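Local coordinates for hemagglutinin (PDB 6D7Y), which forms the toxic C-terminal tip of CdiA, a contact-dependent growth inhibition protein whose toxicity is presumably blocked by the immunity protein bound to it, at residues R62-E67 with F72-L77; G82-L85 with F91-F94; H20-H25 with G34-S39; T7-Y12 with G42-A47. All coordinates share one frame; numbering follows the deposited sequence.

Contact 1. Residues R62-E67 with F72-L77; sequences RPTMNE and FLEKRL
R62 and T64 each exchange a pair of backbone hydrogen bonds with the neighbouring strand. R62 N donates to E74 O over 2.8 Å and E74 N answers to R62 O over 2.9 Å; the T64 and F72 pair repeats the pattern, with T64 N 2.8 Å from F72 O and F72 N bonded in return to T64 O. P63 sits between them opposite L73, at a non-hydrogen-bonded pair. Proline has no N-H to give, so it suits this place on the outermost strand. Its CA still contributes a CH···O contact, 3.3 Å from F72 O.

Apolar packing on the P63 face is slight: ring atom CG of P63 meets methyl CD2 of L73 at 4.0 Å. On the other face T64 lies diagonally across from E74, and the two side chains cross at about a right angle. The methyl CG2 of T64 comes within 3.6 Å of E74 OE1. Because the glutamate chain is extended beyond CG (chi2 180°), its carboxylate lies beside T64, and its OE2 forms a salt bridge with R84 NE of the next strand. A water also donates to OE2 and to T64 O, tying this carboxylate oxygen to the edge strand.

N66 reaches F72 beyond the paired residues. Its ND2 lies 4.0 Å from CE2 at the ring edge, with amide and ring planes 70° apart, while OD1 accepts from the backbone N of K68 and I70. Strands 62-65 and 71-76, antiparallel neighbours joined by a short turn, form a beta hairpin, the first of the four-stranded antiparallel meander.

Contact 2. Residues G82-L85 with F91-F94; sequences GVRL and FKGF
R84 and K92, which bury the most surface here, run side by side and point the same way. Both have CG anti to the backbone N (chi1 174° and 171°), which lays their aliphatic parts together, R84 CD 3.7 Å from K92 CG. The long methylene chains suit a partly solvent-facing surface: they pack along their length while the charged ends move on, that of R84 to a salt bridge with E74 OE2 on the adjoining strand.

Under these side chains the backbone departs from regular pairing. R84 O accepts from two consecutive N-H groups, K92 N at 2.9 Å and G93 N at 3.1 Å, both approaching from the same face of its plane; R84 N returns a bond to G93 O at 2.8 Å. Two residues facing one make this a classic beta bulge, set in the hairpin of strands 82-86 and 91-95 that ends the meander. K92 takes up the extra residue by turning to a helix-like psi of -52°, and G93, lacking a side chain, brings no bulk beside R84.

F94 works on the other face with V83. V83 CG2 lies 4.0 Å from F94 CD1, the two side chains crossing at a slant. G82 O meets the edge of the F94 ring in its plane, 3.6 Å from CD1. Over one face of that ring stands F91 CZ, 4.2 Å above its centre, and A21 and L22 of helix 17-28 add further packing.

Contact 3. Residues H20-H25 with G34-S39; sequences HALSKH and GKVKGS
L22 and V36 meet branch against branch, their side chains slanting across one another. The leucine comes off helix 17-28 and the valine off the loop joining helix 30-33 to helix 40-56; both CB atoms are directed at the opposing segment. One methyl does the touching for the valine: V36 CG2 is 3.7 Å from the branch carbon CG of L22 and 3.9 Å from its methyl CD2. In L22 the branch stands opposite the backbone N (chi1 178°), which carries CG outward from the helix to meet the loop.

The two methyls of V36 divide the work. With chi1 at 172°, CG2 lies beside the backbone N and faces L22, whereas CG1 stands opposite the backbone N and packs by W43 of helix 40-56. A beta-branched residue is well suited to this, since it can present two methyls from a single short stem. S23 adds a distant backbone approach, its CA 4.5 Å from V36 CG2, while its side chain packs against W43. Leucine in turn suits a helix position hemmed in by W33, A47 and F94, whose apolar surfaces it joins to the valine.

G34, with a positive phi of 84°, is the first residue past helix 30-33 and starts the chain on the extended path that brings V36 round to helix 17-28. No hydrogen bond spans the two segments. Between these segments the attachment therefore probably rests on dispersion and on the partial exclusion of water from a small apolar patch, a form of attachment that demands close fit but little directional precision.

Contact 4. Residues T7-Y12 with G42-A47; sequences TAQAPY and GWNEQA
Q9 and N44 join the type I beta turn T7-A10, near the start of the chain, to the side of helix 40-56 through their terminal amides. The turn presents A8 and Q9 as its two central residues. The helix is regular here, with Q46 N bonded to G42 O and A47 N to W43 O, and offers N44 on the flank facing the turn.

One hydrogen bond crosses the contact. N44 ND2 donates to Q9 OE1 over 3.2 Å, a long bond but a fairly straight one, with 164° at the hydrogen. The donor lies in the plane of the glutamine carbonyl, on a lone pair, at a C=O···N angle of 120°, and the acceptor lies close to the plane of the asparagine amide. The two amides are nearly coplanar, 23° apart, although the side chains that carry them cross at about a right angle. The glutamine reaches the helix because its chain is extended beyond CG. Asparagine needs no such length, since its CB already points at the turn. Amides suit both positions: each can donate and accept, and neither brings a charge to this partly exposed surface.

The other end of the N44 amide has a partner too. OD1 is hydrogen-bonded to T16 OG1, so the amide is gripped at both its oxygen and its nitrogen, which probably restrains its rotation.

Van der Waals contact comes mostly from the same pair. The Q9 methylene CG lies 3.6 Å from N44 OD1 and 3.9 Å from N44 ND2, alongside the amide it binds.

In the fold
Contact 2 is the hub, its centre about 4 Å from that of the chain. It shares the meander with contact 1 (centres about 9 Å apart), joined by the salt bridge from E74 OE2 to R84 NE at 2.8 Å. Toward the helices, F94 CD2 packs 3.7 Å from A21 CB of contact 3, and F91 N probably hydrogen-bonds T7 OG1 of contact 4 at 3.1 Å. Contact 3 is nested within the loop that contact 4 closes, and H20 NE2 probably bonds Y12 O between them at 2.8 Å. Contacts 1 and 3 lie on opposite sides of the chain's centre, their own centres about 23 Å apart, spanning sheet edge to helical side.

Contact 1. Residues R62-E67 with F72-L77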
loop_
_atom_site.group_PDB
_atom_site.type_symbol
_atom_site.label_atom_id
_atom_site.label_comp_id
_atom_site.label_asym_id
_atom_site.label_seq_id
_atom_site.Cartn_x
_atom_site.Cartn_y
_atom_site.Cartn_z
ATOM N N ARG A 62 1.226 -13.908 2.071
ATOM C CA ARG A 62 2.188 -14.878 2.553
ATOM C C ARG A 62 3.083 -14.247 3.620
ATOM O O ARG A 62 3.580 -13.150 3.401
ATOM C CB ARG A 62 3.063 -15.343 1.416
ATOM C CG ARG A 62 2.278 -16.110 0.373
ATOM C CD ARG A 62 3.173 -16.749 -0.642
ATOM N NE ARG A 62 2.386 -17.568 -1.563
ATOM C CZ ARG A 62 1.796 -17.119 -2.669
ATOM N NH1 ARG A 62 1.105 -17.963 -3.430
ATOM N NH2 ARG A 62 1.889 -15.835 -3.025
ATOM N N PRO A 63 3.305 -14.948 4.752
ATOM C CA PRO A 63 4.271 -14.438 5.743
ATOM C C PRO A 63 5.636 -14.505 5.053
ATOM O O PRO A 63 5.976 -15.556 4.464
ATOM C CB PRO A 63 4.159 -15.432 6.889
ATOM C CG PRO A 63 2.882 -16.135 6.682
ATOM C CD PRO A 63 2.685 -16.204 5.203
ATOM N N THR A 64 6.379 -13.408 5.080
ATOM C CA THR A 64 7.640 -13.283 4.381
ATOM C C THR A 64 8.667 -12.581 5.256
ATOM O O THR A 64 8.419 -11.450 5.698
ATOM C CB THR A 64 7.428 -12.435 3.091
ATOM O OG1 THR A 64 6.365 -12.998 2.294
ATOM C CG2 THR A 64 8.690 -12.369 2.251
HETATM N N MSE A 65 9.811 -13.230 5.492
HETATM C CA MSE A 65 10.872 -12.656 6.331
HETATM C C MSE A 65 11.966 -12.114 5.467
HETATM O O MSE A 65 12.353 -12.726 4.474
HETATM C CB MSE A 65 11.459 -13.695 7.323
HETATM C CG MSE A 65 12.282 -13.040 8.444
HETATM SE SE MSE A 65 13.140 -14.446 9.545
HETATM C CE MSE A 65 12.084 -14.194 11.193
ATOM N N ASN A 66 12.506 -10.959 5.843
ATOM C CA ASN A 66 13.592 -10.364 5.073
ATOM C C ASN A 66 14.951 -10.686 5.698
ATOM O O ASN A 66 15.030 -11.394 6.707
ATOM C CB ASN A 66 13.379 -8.863 4.877
ATOM C CG ASN A 66 13.447 -8.083 6.169
ATOM O OD1 ASN A 66 14.142 -8.470 7.106
ATOM N ND2 ASN A 66 12.751 -6.941 6.203
ATOM N N GLU A 67 16.011 -10.170 5.096
ATOM C CA GLU A 67 17.372 -10.427 5.574
ATOM C C GLU A 67 17.686 -9.916 6.977
ATOM O O GLU A 67 18.616 -10.399 7.588
ATOM C CB GLU A 67 18.413 -9.857 4.590
ATOM C CG GLU A 67 18.476 -10.535 3.224
ATOM C CD GLU A 67 19.163 -11.899 3.229
ATOM O OE1 GLU A 67 19.345 -12.506 4.312
ATOM O OE2 GLU A 67 19.534 -12.365 2.129
ATOM N N PHE A 72 6.697 -9.953 7.605
ATOM C CA PHE A 72 5.501 -9.235 7.234
ATOM C C PHE A 72 4.545 -10.161 6.500
ATOM O O PHE A 72 4.952 -11.230 6.037
ATOM C CB PHE A 72 5.816 -8.092 6.264
ATOM C CG PHE A 72 6.756 -7.039 6.785
ATOM C CD1 PHE A 72 6.321 -6.093 7.674
ATOM C CD2 PHE A 72 8.056 -6.958 6.317
ATOM C CE1 PHE A 72 7.172 -5.116 8.132
ATOM C CE2 PHE A 72 8.910 -5.983 6.760
ATOM C CZ PHE A 72 8.472 -5.060 7.678
ATOM N N LEU A 73 3.287 -9.733 6.362
ATOM C CA LEU A 73 2.316 -10.469 5.540
ATOM C C LEU A 73 2.300 -9.708 4.225
ATOM O O LEU A 73 1.978 -8.519 4.205
ATOM C CB LEU A 73 0.935 -10.519 6.174
ATOM C CG LEU A 73 0.876 -11.076 7.588
ATOM C CD1 LEU A 73 -0.529 -10.932 8.138
ATOM C CD2 LEU A 73 1.353 -12.522 7.656
ATOM N N GLU A 74 2.585 -10.390 3.116
ATOM C CA GLU A 74 2.676 -9.740 1.827
ATOM C C GLU A 74 1.862 -10.397 0.741
ATOM O O GLU A 74 1.897 -11.607 0.601
ATOM C CB GLU A 74 4.151 -9.749 1.386
ATOM C CG GLU A 74 5.056 -8.988 2.339
ATOM C CD GLU A 74 6.510 -8.974 1.951
ATOM O OE1 GLU A 74 6.893 -9.585 0.925
ATOM O OE2 GLU A 74 7.293 -8.368 2.711
ATOM N N LYS A 75 1.105 -9.588 0.016
ATOM C CA LYS A 75 0.341 -10.051 -1.138
ATOM C C LYS A 75 0.856 -9.236 -2.328
ATOM O O LYS A 75 0.756 -8.009 -2.306
ATOM C CB LYS A 75 -1.134 -9.835 -0.952
ATOM C CG LYS A 75 -1.960 -10.346 -2.112
ATOM C CD LYS A 75 -3.432 -10.251 -1.850
ATOM C CE LYS A 75 -4.225 -10.810 -3.026
ATOM N NZ LYS A 75 -5.670 -10.837 -2.698
ATOM N N ARG A 76 1.411 -9.912 -3.340
ATOM C CA ARG A 76 1.904 -9.249 -4.543
ATOM C C ARG A 76 1.110 -9.757 -5.741
ATOM O O ARG A 76 0.973 -10.968 -5.927
ATOM C CB ARG A 76 3.383 -9.532 -4.777
ATOM C CG ARG A 76 4.318 -9.048 -3.697
ATOM C CD ARG A 76 5.746 -9.296 -4.137
ATOM N NE ARG A 76 6.758 -8.798 -3.217
ATOM C CZ ARG A 76 7.400 -7.629 -3.326
ATOM N NH1 ARG A 76 7.094 -6.763 -4.305
ATOM N NH2 ARG A 76 8.344 -7.312 -2.427
ATOM N N LEU A 77 0.571 -8.822 -6.521
ATOM C CA LEU A 77 -0.240 -9.162 -7.667
ATOM C C LEU A 77 0.593 -9.294 -8.894
ATOM O O LEU A 77 1.663 -8.724 -9.004
ATOM C CB LEU A 77 -1.297 -8.086 -7.917
ATOM C CG LEU A 77 -2.276 -7.794 -6.777
ATOM C CD1 LEU A 77 -3.364 -6.888 -7.318
ATOM C CD2 LEU A 77 -2.917 -9.053 -6.215
HETATM O O HOH W 1 9.667 -9.183 3.916
#

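Contact 2. Residues G82-L85 with F91-F94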
loop_
_atom_site.group_PDB
_atom_site.type_symbol
_atom_site.label_atom_id
_atom_site.label_comp_id
_atom_site.label_asym_id
_atom_site.label_seq_id
_atom_site.Cartn_x
_atom_site.Cartn_y
_atom_site.Cartn_z
ATOM N N GLY A 82 1.262 -4.432 -4.788
ATOM C CA GLY A 82 1.238 -5.316 -3.673
ATOM C C GLY A 82 1.043 -4.548 -2.385
ATOM O O GLY A 82 1.231 -3.338 -2.353
ATOM N N VAL A 83 0.687 -5.277 -1.331
ATOM C CA VAL A 83 0.490 -4.687 0.025
ATOM C C VAL A 83 1.282 -5.491 1.036
ATOM O O VAL A 83 1.361 -6.724 0.955
ATOM C CB VAL A 83 -0.992 -4.690 0.423
ATOM C CG1 VAL A 83 -1.179 -4.353 1.902
ATOM C CG2 VAL A 83 -1.755 -3.688 -0.431
ATOM N N ARG A 84 1.892 -4.767 1.980
ATOM C CA ARG A 84 2.655 -5.342 3.046
ATOM C C ARG A 84 1.979 -4.912 4.337
ATOM O O ARG A 84 1.683 -3.732 4.530
ATOM C CB ARG A 84 4.092 -4.840 3.029
ATOM C CG ARG A 84 4.963 -5.268 4.206
ATOM C CD ARG A 84 6.392 -4.771 4.023
ATOM N NE ARG A 84 7.123 -5.600 3.058
ATOM C CZ ARG A 84 8.229 -5.236 2.403
ATOM N NH1 ARG A 84 8.682 -3.994 2.480
ATOM N NH2 ARG A 84 8.815 -6.108 1.557
ATOM N N LEU A 85 1.705 -5.900 5.166
ATOM C CA LEU A 85 1.109 -5.710 6.466
ATOM C C LEU A 85 2.073 -6.182 7.544
ATOM O O LEU A 85 2.885 -7.095 7.339
ATOM C CB LEU A 85 -0.144 -6.566 6.593
ATOM C CG LEU A 85 -1.278 -6.418 5.589
ATOM C CD1 LEU A 85 -2.422 -7.350 5.979
ATOM C CD2 LEU A 85 -1.761 -4.981 5.493
ATOM N N PHE A 91 -1.482 -1.944 8.435
ATOM C CA PHE A 91 -0.846 -1.553 7.190
ATOM C C PHE A 91 0.605 -1.119 7.395
ATOM O O PHE A 91 0.889 -0.324 8.283
ATOM C CB PHE A 91 -1.618 -0.412 6.542
ATOM C CG PHE A 91 -1.034 0.048 5.254
ATOM C CD1 PHE A 91 -1.283 -0.649 4.083
ATOM C CD2 PHE A 91 -0.204 1.177 5.207
ATOM C CE1 PHE A 91 -0.739 -0.227 2.897
ATOM C CE2 PHE A 91 0.342 1.589 4.023
ATOM C CZ PHE A 91 0.065 0.888 2.858
ATOM N N LYS A 92 1.517 -1.658 6.586
ATOM C CA LYS A 92 2.937 -1.262 6.635
ATOM C C LYS A 92 3.240 -0.389 5.412
ATOM O O LYS A 92 3.810 0.704 5.531
ATOM C CB LYS A 92 3.863 -2.484 6.672
ATOM C CG LYS A 92 5.350 -2.185 6.499
ATOM C CD LYS A 92 5.875 -1.339 7.615
ATOM C CE LYS A 92 7.397 -1.233 7.559
ATOM N NZ LYS A 92 7.834 -0.516 8.785
ATOM N N GLY A 93 2.889 -0.881 4.232
ATOM C CA GLY A 93 3.144 -0.111 3.040
ATOM C C GLY A 93 2.738 -0.828 1.769
ATOM O O GLY A 93 2.277 -1.967 1.792
ATOM N N PHE A 94 2.862 -0.108 0.666
ATOM C CA PHE A 94 2.673 -0.715 -0.644
ATOM C C PHE A 94 4.028 -1.282 -1.053
ATOM O O PHE A 94 5.066 -0.827 -0.596
ATOM C CB PHE A 94 2.177 0.317 -1.663
ATOM C CG PHE A 94 0.747 0.746 -1.458
ATOM C CD1 PHE A 94 -0.287 -0.178 -1.542
ATOM C CD2 PHE A 94 0.419 2.080 -1.295
ATOM C CE1 PHE A 94 -1.611 0.206 -1.376
ATOM C CE2 PHE A 94 -0.895 2.467 -1.141
ATOM C CZ PHE A 94 -1.918 1.535 -1.193
#

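Contact 3. Residues H20-H25 with G34-S39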
loop_
_atom_site.group_PDB
_atom_site.type_symbol
_atom_site.label_atom_id
_atom_site.label_comp_id
_atom_site.label_asym_id
_atom_site.label_seq_id
_atom_site.Cartn_x
_atom_site.Cartn_y
_atom_site.Cartn_z
ATOM N N HIS A 20 0.390 8.766 1.658
ATOM C CA HIS A 20 1.817 9.020 1.403
ATOM C C HIS A 20 2.473 7.811 0.691
ATOM O O HIS A 20 3.341 7.964 -0.191
ATOM C CB HIS A 20 2.570 9.348 2.697
ATOM C CG HIS A 20 2.308 10.728 3.230
ATOM N ND1 HIS A 20 2.843 11.857 2.651
ATOM C CD2 HIS A 20 1.628 11.152 4.323
ATOM C CE1 HIS A 20 2.476 12.919 3.348
ATOM N NE2 HIS A 20 1.738 12.516 4.366
ATOM N N ALA A 21 2.092 6.617 1.104
ATOM C CA ALA A 21 2.649 5.411 0.482
ATOM C C ALA A 21 2.319 5.374 -1.005
ATOM O O ALA A 21 3.193 5.060 -1.832
ATOM C CB ALA A 21 2.135 4.169 1.183
ATOM N N LEU A 22 1.072 5.680 -1.359
ATOM C CA LEU A 22 0.705 5.683 -2.794
ATOM C C LEU A 22 1.504 6.766 -3.504
ATOM O O LEU A 22 2.048 6.536 -4.590
ATOM C CB LEU A 22 -0.795 5.918 -3.022
ATOM C CG LEU A 22 -1.240 5.991 -4.497
ATOM C CD1 LEU A 22 -0.854 4.744 -5.271
ATOM C CD2 LEU A 22 -2.743 6.294 -4.611
ATOM N N SER A 23 1.581 7.943 -2.874
ATOM C CA SER A 23 2.311 9.069 -3.458
ATOM C C SER A 23 3.735 8.726 -3.883
ATOM O O SER A 23 4.156 9.068 -4.984
ATOM C CB SER A 23 2.363 10.250 -2.497
ATOM O OG SER A 23 3.126 11.286 -3.063
ATOM N N LYS A 24 4.471 8.045 -3.022
ATOM C CA LYS A 24 5.863 7.665 -3.326
ATOM C C LYS A 24 5.916 6.578 -4.387
ATOM O O LYS A 24 6.733 6.636 -5.308
ATOM C CB LYS A 24 6.540 7.169 -2.067
ATOM C CG LYS A 24 6.623 8.229 -0.985
ATOM C CD LYS A 24 6.960 7.614 0.359
ATOM C CE LYS A 24 6.777 8.631 1.473
ATOM N NZ LYS A 24 6.989 8.009 2.813
ATOM N N HIS A 25 5.011 5.609 -4.277
ATOM C CA HIS A 25 4.987 4.496 -5.238
ATOM C C HIS A 25 4.516 4.900 -6.641
ATOM O O HIS A 25 5.148 4.539 -7.637
ATOM C CB HIS A 25 4.273 3.281 -4.647
ATOM C CG HIS A 25 5.108 2.586 -3.619
ATOM N ND1 HIS A 25 5.993 1.587 -3.945
ATOM C CD2 HIS A 25 5.290 2.835 -2.296
ATOM C CE1 HIS A 25 6.651 1.218 -2.863
ATOM N NE2 HIS A 25 6.248 1.969 -1.852
ATOM N N GLY A 34 -0.523 4.097 -11.606
ATOM C CA GLY A 34 -1.263 5.190 -12.244
ATOM C C GLY A 34 -0.816 6.476 -11.543
ATOM O O GLY A 34 -0.473 6.463 -10.349
ATOM N N LYS A 35 -0.770 7.585 -12.270
ATOM C CA LYS A 35 -0.362 8.862 -11.671
ATOM C C LYS A 35 -1.329 9.355 -10.602
ATOM O O LYS A 35 -2.540 9.193 -10.738
ATOM C CB LYS A 35 -0.236 9.939 -12.748
ATOM C CG LYS A 35 1.001 9.827 -13.618
ATOM C CD LYS A 35 2.256 10.287 -12.883
ATOM C CE LYS A 35 3.491 10.283 -13.780
ATOM N NZ LYS A 35 3.356 11.154 -14.984
ATOM N N VAL A 36 -0.785 9.930 -9.536
ATOM C CA VAL A 36 -1.585 10.513 -8.478
ATOM C C VAL A 36 -1.691 11.993 -8.822
ATOM O O VAL A 36 -0.687 12.643 -9.120
ATOM C CB VAL A 36 -0.920 10.368 -7.084
ATOM C CG1 VAL A 36 -1.687 11.154 -6.024
ATOM C CG2 VAL A 36 -0.817 8.911 -6.689
ATOM N N LYS A 37 -2.905 12.520 -8.811
ATOM C CA LYS A 37 -3.112 13.934 -9.102
ATOM C C LYS A 37 -4.073 14.504 -8.093
ATOM O O LYS A 37 -4.762 13.767 -7.387
ATOM C CB LYS A 37 -3.667 14.124 -10.508
ATOM C CG LYS A 37 -2.751 13.616 -11.607
ATOM C CD LYS A 37 -3.386 13.820 -12.969
ATOM C CE LYS A 37 -2.492 13.306 -14.083
ATOM N NZ LYS A 37 -3.129 13.519 -15.410
ATOM N N GLY A 38 -4.100 15.823 -8.014
ATOM C CA GLY A 38 -4.994 16.512 -7.113
ATOM C C GLY A 38 -4.456 16.679 -5.718
ATOM O O GLY A 38 -3.370 16.199 -5.384
ATOM N N SER A 39 -5.254 17.368 -4.912
ATOM C CA SER A 39 -4.965 17.676 -3.513
ATOM C C SER A 39 -4.475 16.499 -2.679
ATOM O O SER A 39 -4.900 15.356 -2.876
ATOM C CB SER A 39 -6.247 18.212 -2.848
ATOM O OG SER A 39 -6.115 18.334 -1.435
#

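Contact 4. Residues T7-Y12 with G42-A47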
loop_
_atom_site.group_PDB
_atom_site.type_symbol
_atom_site.label_atom_id
_atom_site.label_comp_id
_atom_site.label_asym_id
_atom_site.label_seq_id
_atom_site.Cartn_x
_atom_site.Cartn_y
_atom_site.Cartn_z
ATOM N N THR A 7 -4.737 2.200 11.030
ATOM C CA THR A 7 -3.309 2.459 10.828
ATOM C C THR A 7 -3.082 3.096 9.457
ATOM O O THR A 7 -2.346 4.073 9.309
ATOM C CB THR A 7 -2.482 1.163 10.929
ATOM O OG1 THR A 7 -3.070 0.123 10.093
ATOM C CG2 THR A 7 -2.439 0.721 12.371
ATOM N N ALA A 8 -3.724 2.525 8.455
ATOM C CA ALA A 8 -3.602 3.021 7.099
ATOM C C ALA A 8 -4.149 4.454 6.945
ATOM O O ALA A 8 -3.493 5.300 6.361
ATOM C CB ALA A 8 -4.332 2.085 6.148
ATOM N N GLN A 9 -5.326 4.715 7.516
ATOM C CA GLN A 9 -5.981 6.011 7.377
ATOM C C GLN A 9 -5.696 7.015 8.497
ATOM O O GLN A 9 -6.410 8.009 8.633
ATOM C CB GLN A 9 -7.483 5.798 7.169
ATOM C CG GLN A 9 -7.759 5.057 5.876
ATOM C CD GLN A 9 -9.225 4.844 5.605
ATOM O OE1 GLN A 9 -9.765 5.419 4.670
ATOM N NE2 GLN A 9 -9.884 4.047 6.437
ATOM N N ALA A 10 -4.645 6.762 9.278
ATOM C CA ALA A 10 -4.273 7.670 10.340
ATOM C C ALA A 10 -3.744 8.945 9.689
ATOM O O ALA A 10 -2.892 8.848 8.804
ATOM C CB ALA A 10 -3.195 7.056 11.216
ATOM N N PRO A 11 -4.290 10.120 10.072
ATOM C CA PRO A 11 -3.830 11.415 9.560
ATOM C C PRO A 11 -2.337 11.584 9.800
ATOM O O PRO A 11 -1.859 11.387 10.920
ATOM C CB PRO A 11 -4.615 12.424 10.394
ATOM C CG PRO A 11 -5.871 11.720 10.742
ATOM C CD PRO A 11 -5.525 10.266 10.870
ATOM N N TYR A 12 -1.603 11.928 8.754
ATOM C CA TYR A 12 -0.169 12.083 8.889
ATOM C C TYR A 12 0.383 13.053 7.860
ATOM O O TYR A 12 0.244 12.847 6.656
ATOM C CB TYR A 12 0.541 10.713 8.745
ATOM C CG TYR A 12 2.034 10.771 8.995
ATOM C CD1 TYR A 12 2.531 11.028 10.280
ATOM C CD2 TYR A 12 2.944 10.566 7.969
ATOM C CE1 TYR A 12 3.895 11.102 10.520
ATOM C CE2 TYR A 12 4.313 10.614 8.201
ATOM C CZ TYR A 12 4.781 10.887 9.477
ATOM O OH TYR A 12 6.129 10.962 9.699
ATOM N N GLY A 42 -6.993 14.145 -1.408
ATOM C CA GLY A 42 -7.524 13.048 -2.225
ATOM C C GLY A 42 -6.690 11.771 -2.253
ATOM O O GLY A 42 -7.206 10.709 -2.622
ATOM N N TRP A 43 -5.411 11.874 -1.885
ATOM C CA TRP A 43 -4.468 10.733 -1.878
ATOM C C TRP A 43 -4.981 9.521 -1.120
ATOM O O TRP A 43 -4.844 8.376 -1.594
ATOM C CB TRP A 43 -3.153 11.168 -1.237
ATOM C CG TRP A 43 -2.301 12.091 -2.049
ATOM C CD1 TRP A 43 -2.655 12.766 -3.183
ATOM C CD2 TRP A 43 -1.010 12.574 -1.688
ATOM N NE1 TRP A 43 -1.617 13.555 -3.608
ATOM C CE2 TRP A 43 -0.596 13.465 -2.703
ATOM C CE3 TRP A 43 -0.142 12.313 -0.623
ATOM C CZ2 TRP A 43 0.657 14.112 -2.680
ATOM C CZ3 TRP A 43 1.103 12.950 -0.594
ATOM C CH2 TRP A 43 1.484 13.847 -1.616
ATOM N N ASN A 44 -5.546 9.762 0.062
ATOM C CA ASN A 44 -6.048 8.672 0.877
ATOM C C ASN A 44 -7.097 7.847 0.154
ATOM O O ASN A 44 -7.050 6.621 0.188
ATOM C CB ASN A 44 -6.643 9.165 2.187
ATOM C CG ASN A 44 -7.065 8.027 3.080
ATOM O OD1 ASN A 44 -6.236 7.282 3.563
ATOM N ND2 ASN A 44 -8.366 7.890 3.298
ATOM N N GLU A 45 -8.056 8.508 -0.492
ATOM C CA GLU A 45 -9.101 7.774 -1.188
ATOM C C GLU A 45 -8.573 6.983 -2.381
ATOM O O GLU A 45 -9.032 5.878 -2.629
ATOM C CB GLU A 45 -10.224 8.712 -1.639
ATOM C CG GLU A 45 -11.448 8.038 -2.278
ATOM C CD GLU A 45 -12.257 7.119 -1.347
ATOM O OE1 GLU A 45 -11.770 6.718 -0.261
ATOM O OE2 GLU A 45 -13.398 6.773 -1.722
ATOM N N GLN A 46 -7.625 7.551 -3.120
ATOM C CA GLN A 46 -7.049 6.858 -4.273
ATOM C C GLN A 46 -6.249 5.653 -3.806
ATOM O O GLN A 46 -6.167 4.639 -4.503
ATOM C CB GLN A 46 -6.121 7.774 -5.061
ATOM C CG GLN A 46 -6.808 9.022 -5.606
ATOM C CD GLN A 46 -5.847 9.901 -6.378
ATOM O OE1 GLN A 46 -5.269 9.475 -7.386
ATOM N NE2 GLN A 46 -5.685 11.147 -5.926
ATOM N N ALA A 47 -5.646 5.792 -2.635
ATOM C CA ALA A 47 -4.839 4.717 -2.065
ATOM C C ALA A 47 -5.726 3.602 -1.505
ATOM O O ALA A 47 -5.381 2.422 -1.610
ATOM C CB ALA A 47 -3.889 5.268 -1.021
#